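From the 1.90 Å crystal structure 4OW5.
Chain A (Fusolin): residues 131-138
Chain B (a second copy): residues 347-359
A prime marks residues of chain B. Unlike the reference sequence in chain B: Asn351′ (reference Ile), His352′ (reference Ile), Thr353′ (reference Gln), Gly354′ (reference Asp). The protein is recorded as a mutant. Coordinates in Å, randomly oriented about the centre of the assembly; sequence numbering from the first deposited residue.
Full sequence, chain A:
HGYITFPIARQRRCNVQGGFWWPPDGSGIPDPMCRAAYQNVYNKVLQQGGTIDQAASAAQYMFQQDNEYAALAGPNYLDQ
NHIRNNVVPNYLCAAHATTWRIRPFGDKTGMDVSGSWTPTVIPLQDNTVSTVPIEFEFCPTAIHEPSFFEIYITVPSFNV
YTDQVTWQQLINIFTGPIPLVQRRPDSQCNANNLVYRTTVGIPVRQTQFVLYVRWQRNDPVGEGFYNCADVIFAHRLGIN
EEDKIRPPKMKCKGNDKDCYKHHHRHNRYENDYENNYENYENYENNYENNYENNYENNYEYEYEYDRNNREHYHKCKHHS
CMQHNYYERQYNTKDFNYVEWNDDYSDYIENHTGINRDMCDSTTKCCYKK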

ATOM      1  N   THR A 131      -6.556  16.355  -0.997  1.00 16.56           N
ATOM      2  CA  THR A 131      -7.829  15.877  -0.482  1.00 16.71           C
ATOM      3  C   THR A 131      -8.690  15.352  -1.607  1.00 19.72           C
ATOM      4  O   THR A 131      -8.611  15.844  -2.725  1.00 20.93           O
ATOM      5  CB  THR A 131      -8.596  16.983   0.275  1.00 27.65           C
ATOM      6  OG1 THR A 131      -8.939  18.012  -0.651  1.00 30.91           O
ATOM      7  CG2 THR A 131      -7.812  17.544   1.453  1.00 28.85           C
ATOM      8  N   VAL A 132      -9.513  14.367  -1.304  1.00 16.22           N
ATOM      9  CA  VAL A 132     -10.436  13.755  -2.262  1.00 15.52           C
ATOM     10  C   VAL A 132     -11.841  13.895  -1.697  1.00 17.44           C
ATOM     11  O   VAL A 132     -12.119  13.340  -0.623  1.00 15.44           O
ATOM     12  CB  VAL A 132     -10.104  12.261  -2.536  1.00 19.66           C
ATOM     13  CG1 VAL A 132     -11.166  11.611  -3.408  1.00 18.87           C
ATOM     14  CG2 VAL A 132      -8.741  12.110  -3.190  1.00 21.83           C
ATOM     15  N   PRO A 133     -12.759  14.605  -2.373  1.00 14.53           N
ATOM     16  CA  PRO A 133     -14.136  14.643  -1.857  1.00 14.15           C
ATOM     17  C   PRO A 133     -14.848  13.316  -2.025  1.00 17.95           C
ATOM     18  O   PRO A 133     -14.766  12.712  -3.088  1.00 16.62           O
ATOM     19  CB  PRO A 133     -14.808  15.700  -2.720  1.00 16.69           C
ATOM     20  CG  PRO A 133     -14.074  15.664  -3.988  1.00 19.48           C
ATOM     21  CD  PRO A 133     -12.636  15.356  -3.637  1.00 14.69           C
ATOM     22  N   ILE A 134     -15.498  12.837  -0.974  1.00 17.13           N
ATOM     23  CA  ILE A 134     -16.345  11.667  -1.085  1.00 17.82           C
ATOM     24  C   ILE A 134     -17.726  12.085  -0.624  1.00 20.28           C
ATOM     25  O   ILE A 134     -17.857  12.758   0.397  1.00 18.38           O
ATOM     26  CB  ILE A 134     -15.832  10.390  -0.379  1.00 20.82           C
ATOM     27  CG1 ILE A 134     -16.098  10.351   1.118  1.00 23.38           C
ATOM     28  CG2 ILE A 134     -14.378  10.144  -0.719  1.00 22.14           C
ATOM     29  CD1 ILE A 134     -15.700   8.996   1.777  1.00 36.84           C
ATOM     30  N   GLU A 135     -18.755  11.631  -1.330  1.00 14.89           N
ATOM     31  CA  GLU A 135     -20.091  11.900  -0.878  1.00 15.17           C
ATOM     32  C   GLU A 135     -20.538  10.737   0.024  1.00 15.37           C
ATOM     33  O   GLU A 135     -20.916   9.684  -0.457  1.00 15.79           O
ATOM     34  CB  GLU A 135     -21.055  12.148  -2.025  1.00 16.26           C
ATOM     35  CG  GLU A 135     -22.406  12.610  -1.523  1.00 22.15           C
ATOM     36  CD  GLU A 135     -23.467  12.663  -2.599  1.00 41.54           C
ATOM     37  OE1 GLU A 135     -23.745  11.607  -3.216  1.00 27.31           O
ATOM     38  OE2 GLU A 135     -24.106  13.729  -2.741  1.00 37.59           O
ATOM     39  N   PHE A 136     -20.500  10.961   1.317  1.00 12.92           N
ATOM     40  CA  PHE A 136     -20.944  10.019   2.316  1.00 14.08           C
ATOM     41  C   PHE A 136     -22.413   9.721   2.153  1.00 15.83           C
ATOM     42  O   PHE A 136     -23.196  10.638   1.902  1.00 16.18           O
ATOM     43  CB  PHE A 136     -20.716  10.550   3.753  1.00 17.12           C
ATOM     44  CG  PHE A 136     -19.321  10.372   4.274  1.00 21.43           C
ATOM     45  CD1 PHE A 136     -18.977   9.248   4.994  1.00 25.59           C
ATOM     46  CD2 PHE A 136     -18.355  11.345   4.060  1.00 26.57           C
ATOM     47  CE1 PHE A 136     -17.693   9.092   5.506  1.00 27.69           C
ATOM     48  CE2 PHE A 136     -17.059  11.177   4.551  1.00 30.10           C
ATOM     49  CZ  PHE A 136     -16.746  10.065   5.293  1.00 28.10           C
ATOM     50  N   GLU A 137     -22.791   8.459   2.322  1.00 12.44           N
ATOM     51  CA  GLU A 137     -24.189   8.035   2.373  1.00 11.48           C
ATOM     52  C   GLU A 137     -24.369   7.205   3.630  1.00 13.99           C
ATOM     53  O   GLU A 137     -23.655   6.210   3.844  1.00 12.84           O
ATOM     54  CB  GLU A 137     -24.621   7.251   1.107  1.00 12.53           C
ATOM     55  CG  GLU A 137     -26.126   7.050   1.056  1.00 13.02           C
ATOM     56  CD  GLU A 137     -26.644   6.115  -0.018  1.00 24.86           C
ATOM     57  OE1 GLU A 137     -26.203   4.946  -0.040  1.00 23.44           O
ATOM     58  OE2 GLU A 137     -27.553   6.517  -0.782  1.00 20.36           O
ATOM     59  N   PHE A 138     -25.217   7.681   4.523  1.00 11.90           N
ATOM     60  CA  PHE A 138     -25.572   6.982   5.744  1.00 11.04           C
ATOM     61  C   PHE A 138     -27.045   6.555   5.597  1.00 15.40           C
ATOM     62  O   PHE A 138     -27.916   7.383   5.290  1.00 14.90           O
ATOM     63  CB  PHE A 138     -25.318   7.850   6.968  1.00 12.28           C
ATOM     64  CG  PHE A 138     -25.417   7.066   8.249  1.00 13.11           C
ATOM     65  CD1 PHE A 138     -26.638   6.887   8.877  1.00 15.83           C
ATOM     66  CD2 PHE A 138     -24.289   6.486   8.821  1.00 13.26           C
ATOM     67  CE1 PHE A 138     -26.738   6.104  10.027  1.00 15.57           C
ATOM     68  CE2 PHE A 138     -24.385   5.772  10.011  1.00 16.70           C
ATOM     69  CZ  PHE A 138     -25.618   5.565  10.595  1.00 14.88           C
TER
ATOM     70  N   ASP B 347     -19.039   1.046  -9.453  1.00 18.95           N
ATOM     71  CA  ASP B 347     -19.647   2.192 -10.167  1.00 18.19           C
ATOM     72  C   ASP B 347     -20.006   3.318  -9.200  1.00 20.08           C
ATOM     73  O   ASP B 347     -19.827   4.486  -9.544  1.00 20.45           O
ATOM     74  CB  ASP B 347     -20.911   1.774 -10.943  1.00 20.56           C
ATOM     75  CG  ASP B 347     -20.649   0.815 -12.099  1.00 32.97           C
ATOM     76  OD1 ASP B 347     -19.479   0.677 -12.501  1.00 32.87           O
ATOM     77  OD2 ASP B 347     -21.613   0.177 -12.569  1.00 39.76           O
ATOM     78  N   TYR B 348     -20.518   2.976  -8.006  1.00 15.21           N
ATOM     79  CA  TYR B 348     -20.865   3.963  -6.973  1.00 13.26           C
ATOM     80  C   TYR B 348     -19.616   4.778  -6.580  1.00 15.54           C
ATOM     81  O   TYR B 348     -19.670   5.997  -6.513  1.00 14.06           O
ATOM     82  CB  TYR B 348     -21.483   3.309  -5.720  1.00 13.27           C
ATOM     83  CG  TYR B 348     -22.319   4.283  -4.907  1.00 14.64           C
ATOM     84  CD1 TYR B 348     -21.727   5.126  -3.969  1.00 14.27           C
ATOM     85  CD2 TYR B 348     -23.672   4.458  -5.172  1.00 14.98           C
ATOM     86  CE1 TYR B 348     -22.466   6.073  -3.278  1.00 14.85           C
ATOM     87  CE2 TYR B 348     -24.415   5.435  -4.520  1.00 16.09           C
ATOM     88  CZ  TYR B 348     -23.826   6.194  -3.522  1.00 22.15           C
ATOM     89  OH  TYR B 348     -24.540   7.160  -2.860  1.00 19.35           O
ATOM     90  N   ILE B 349     -18.480   4.105  -6.384  1.00 13.49           N
ATOM     91  CA  ILE B 349     -17.224   4.797  -6.036  1.00 13.48           C
ATOM     92  C   ILE B 349     -16.875   5.819  -7.111  1.00 19.11           C
ATOM     93  O   ILE B 349     -16.617   6.983  -6.791  1.00 19.91           O
ATOM     94  CB  ILE B 349     -16.067   3.793  -5.863  1.00 15.23           C
ATOM     95  CG1 ILE B 349     -16.272   2.858  -4.655  1.00 15.35           C
ATOM     96  CG2 ILE B 349     -14.730   4.522  -5.729  1.00 16.68           C
ATOM     97  CD1 ILE B 349     -15.401   1.603  -4.737  1.00 15.88           C
ATOM     98  N   GLU B 350     -16.878   5.389  -8.378  1.00 16.84           N
ATOM     99  CA  GLU B 350     -16.545   6.275  -9.500  1.00 17.47           C
ATOM    100  C   GLU B 350     -17.487   7.475  -9.593  1.00 20.05           C
ATOM    101  O   GLU B 350     -17.019   8.577  -9.817  1.00 20.58           O
ATOM    102  CB  GLU B 350     -16.566   5.504 -10.825  1.00 19.73           C
ATOM    103  N   ASN B 351     -18.792   7.279  -9.358  1.00 14.85           N
ATOM    104  CA  ASN B 351     -19.770   8.347  -9.458  1.00 14.24           C
ATOM    105  C   ASN B 351     -19.898   9.233  -8.244  1.00 17.91           C
ATOM    106  O   ASN B 351     -20.473  10.315  -8.392  1.00 19.43           O
ATOM    107  CB  ASN B 351     -21.153   7.764  -9.784  1.00 17.10           C
ATOM    108  CG  ASN B 351     -21.175   7.133 -11.150  1.00 38.12           C
ATOM    109  OD1 ASN B 351     -20.556   7.639 -12.090  1.00 34.76           O
ATOM    110  ND2 ASN B 351     -21.866   6.011 -11.299  1.00 30.12           N
ATOM    111  N   HIS B 352     -19.441   8.810  -7.042  1.00 16.56           N
ATOM    112  CA  HIS B 352     -19.654   9.611  -5.825  1.00 15.51           C
ATOM    113  C   HIS B 352     -18.371   9.927  -5.068  1.00 18.04           C
ATOM    114  O   HIS B 352     -18.425  10.322  -3.901  1.00 17.34           O
ATOM    115  CB  HIS B 352     -20.700   8.929  -4.927  1.00 16.01           C
ATOM    116  CG  HIS B 352     -21.983   8.755  -5.665  1.00 19.20           C
ATOM    117  ND1 HIS B 352     -22.800   9.836  -5.939  1.00 21.28           N
ATOM    118  CD2 HIS B 352     -22.466   7.672  -6.315  1.00 20.13           C
ATOM    119  CE1 HIS B 352     -23.803   9.353  -6.663  1.00 20.17           C
ATOM    120  NE2 HIS B 352     -23.631   8.064  -6.927  1.00 19.88           N
ATOM    121  N   THR B 353     -17.244   9.907  -5.772  1.00 15.02           N
ATOM    122  CA  THR B 353     -15.950  10.357  -5.260  1.00 14.72           C
ATOM    123  C   THR B 353     -15.307  11.202  -6.351  1.00 18.49           C
ATOM    124  O   THR B 353     -15.591  11.011  -7.533  1.00 16.79           O
ATOM    125  CB  THR B 353     -15.010   9.231  -4.807  1.00 17.56           C
ATOM    126  OG1 THR B 353     -14.531   8.497  -5.929  1.00 17.96           O
ATOM    127  CG2 THR B 353     -15.629   8.310  -3.779  1.00 19.54           C
ATOM    128  N   GLY B 354     -14.402  12.063  -5.949  1.00 16.50           N
ATOM    129  CA  GLY B 354     -13.667  12.889  -6.888  1.00 16.36           C
ATOM    130  C   GLY B 354     -14.360  14.185  -7.223  1.00 20.22           C
ATOM    131  O   GLY B 354     -15.539  14.416  -6.910  1.00 19.06           O
ATOM    132  N   ILE B 355     -13.625  15.021  -7.916  1.00 17.35           N
ATOM    133  CA  ILE B 355     -14.069  16.358  -8.273  1.00 19.16           C
ATOM    134  C   ILE B 355     -15.190  16.368  -9.343  1.00 23.75           C
ATOM    135  O   ILE B 355     -15.886  17.375  -9.452  1.00 23.57           O
ATOM    136  CB  ILE B 355     -12.813  17.179  -8.733  1.00 22.38           C
ATOM    137  CG1 ILE B 355     -13.032  18.685  -8.581  1.00 23.65           C
ATOM    138  CG2 ILE B 355     -12.370  16.804 -10.136  1.00 24.43           C
ATOM    139  CD1 ILE B 355     -13.136  19.112  -7.197  1.00 27.93           C
ATOM    140  N   ASN B 356     -15.374  15.267 -10.103  1.00 21.21           N
ATOM    141  CA  ASN B 356     -16.407  15.146 -11.153  1.00 21.90           C
ATOM    142  C   ASN B 356     -17.590  14.221 -10.768  1.00 26.52           C
ATOM    143  O   ASN B 356     -18.299  13.701 -11.633  1.00 28.45           O
ATOM    144  CB  ASN B 356     -15.755  14.619 -12.410  1.00 21.09           C
ATOM    145  CG  ASN B 356     -14.693  15.553 -12.893  1.00 35.99           C
ATOM    146  OD1 ASN B 356     -14.875  16.776 -12.856  1.00 26.72           O
ATOM    147  ND2 ASN B 356     -13.544  15.018 -13.279  1.00 28.87           N
ATOM    148  N   ARG B 357     -17.862  14.118  -9.502  1.00 20.95           N
ATOM    149  CA  ARG B 357     -18.925  13.268  -8.991  1.00 19.55           C
ATOM    150  C   ARG B 357     -20.315  13.813  -9.300  1.00 25.92           C
ATOM    151  O   ARG B 357     -20.490  15.011  -9.568  1.00 26.38           O
ATOM    152  CB  ARG B 357     -18.738  13.077  -7.478  1.00 16.00           C
ATOM    153  CG  ARG B 357     -19.132  14.235  -6.636  1.00 20.61           C
ATOM    154  CD  ARG B 357     -18.461  14.236  -5.264  1.00 21.68           C
ATOM    155  NE  ARG B 357     -18.740  15.510  -4.622  1.00 24.49           N
ATOM    156  CZ  ARG B 357     -18.165  16.671  -4.932  1.00 32.98           C
ATOM    157  NH1 ARG B 357     -17.168  16.716  -5.802  1.00 21.35           N
ATOM    158  NH2 ARG B 357     -18.552  17.788  -4.340  1.00 22.34           N
ATOM    159  N   ASP B 358     -21.308  12.917  -9.270  1.00 21.98           N
ATOM    160  CA  ASP B 358     -22.704  13.286  -9.474  1.00 22.95           C
ATOM    161  C   ASP B 358     -23.155  13.983  -8.226  1.00 32.90           C
ATOM    162  O   ASP B 358     -23.092  13.380  -7.169  1.00 36.60           O
ATOM    163  CB  ASP B 358     -23.576  12.054  -9.761  1.00 25.06           C
ATOM    164  CG  ASP B 358     -25.070  12.386  -9.810  1.00 34.58           C
ATOM    165  OD1 ASP B 358     -25.441  13.360 -10.506  1.00 33.34           O
ATOM    166  OD2 ASP B 358     -25.851  11.716  -9.094  1.00 36.32           O
ATOM    167  N   MET B 359     -23.552  15.246  -8.317  1.00 29.14           N
ATOM    168  CA  MET B 359     -24.020  16.004  -7.170  1.00 29.35           C
ATOM    169  C   MET B 359     -25.533  16.264  -7.331  1.00 30.20           C
ATOM    170  O   MET B 359     -26.333  15.715  -6.586  1.00 26.93           O
ATOM    171  CB  MET B 359     -23.245  17.325  -7.051  1.00 32.76           C
ATOM    172  CG  MET B 359     -21.784  17.204  -6.658  1.00 38.69           C
ATOM    173  SD  MET B 359     -20.937  18.812  -6.992  1.00 44.87           S
ATOM    174  CE  MET B 359     -19.643  18.285  -8.158  1.00 40.56           C
TER
HETATM  175  O   HOH W   1     -23.158   9.135  -1.722  1.00 20.45           O

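Residues 131-138 of chain A form a β-strand; in chain B a helix that includes Asp347′ to Asn351′ gives way to a loop, and that loop meets the strand edge. The helix and strand axes run at 120° and approach to 8.3 Å. Contact of the backbones is a single β-bridge between Ile134 and Thr353′, whose CA atoms lie 4.4 Å apart. Two hydrogen bonds close it: Glu135 N donates to His352′ O (2.9 Å, nearly linear at 172°), and Gly354′ N donates to Pro133 O (3.0 Å, 151°). Pro133 O also receives a CA-H···O contact from Thr353′ CA at 3.4 Å.

Glu135 points its CA-to-CB bond toward chain B. Its chi1 and chi2 are both t, so the chain is extended and carries the carboxylate out to the imidazole of His352′, with Glu135 OE1 3.4 Å from His352′ ND1. His352′, chi1 m, likewise points toward the strand. A water completes this polar patch: it donates to Glu135 O (2.6 Å) and Glu135 OE1 (2.9 Å) and accepts from Tyr348′ OH (2.7 Å), tying the strand's backbone and side chain to the helix. Tyr348′, chi1 t, points toward the strand and brings its hydroxyl to the carboxylate of Glu137, Tyr348′ OH lying 3.7 Å from Glu137 CD. Glu137, two residues along the strand, also points toward chain B, as strand alternation leads one to expect; its chi1 and chi2 are t, t, as in Glu135. Between them, Phe136 points away and takes no part.

Pro133 also points toward chain B. Its ring, C-gamma endo, packs beside Arg357′, with Pro133 CG 3.7 Å from Arg357′ NH1 and Pro133 CB over one face of the guanidinium. That group is held from within its own loop: a type I turn from Gly354′ to Arg357′ lets Arg357′ NH1 donate to Gly354′ O (3.0 Å, 160°), while the turn's backbone bond, Arg357′ N to Gly354′ O, is weak at 3.5 Å.

Thr353′, chi1 p, directs its hydroxyl back to the helix, where Thr353′ OG1 donates to Ile349′ O at 2.7 Å. Its methyl faces chain A instead, Thr353′ CG2 lying 3.8 Å from Ile134 CG2. Ile134 (p, t) starts sideways, and the end of its side chain leads away. Gly354′ has phi/psi of 88/171, at which a CB would jam against the carbonyl O of Thr353′; that clash lies within its own chain. The sequence differs from the reference at His352′, Thr353′ and Gly354′, all three in this contact.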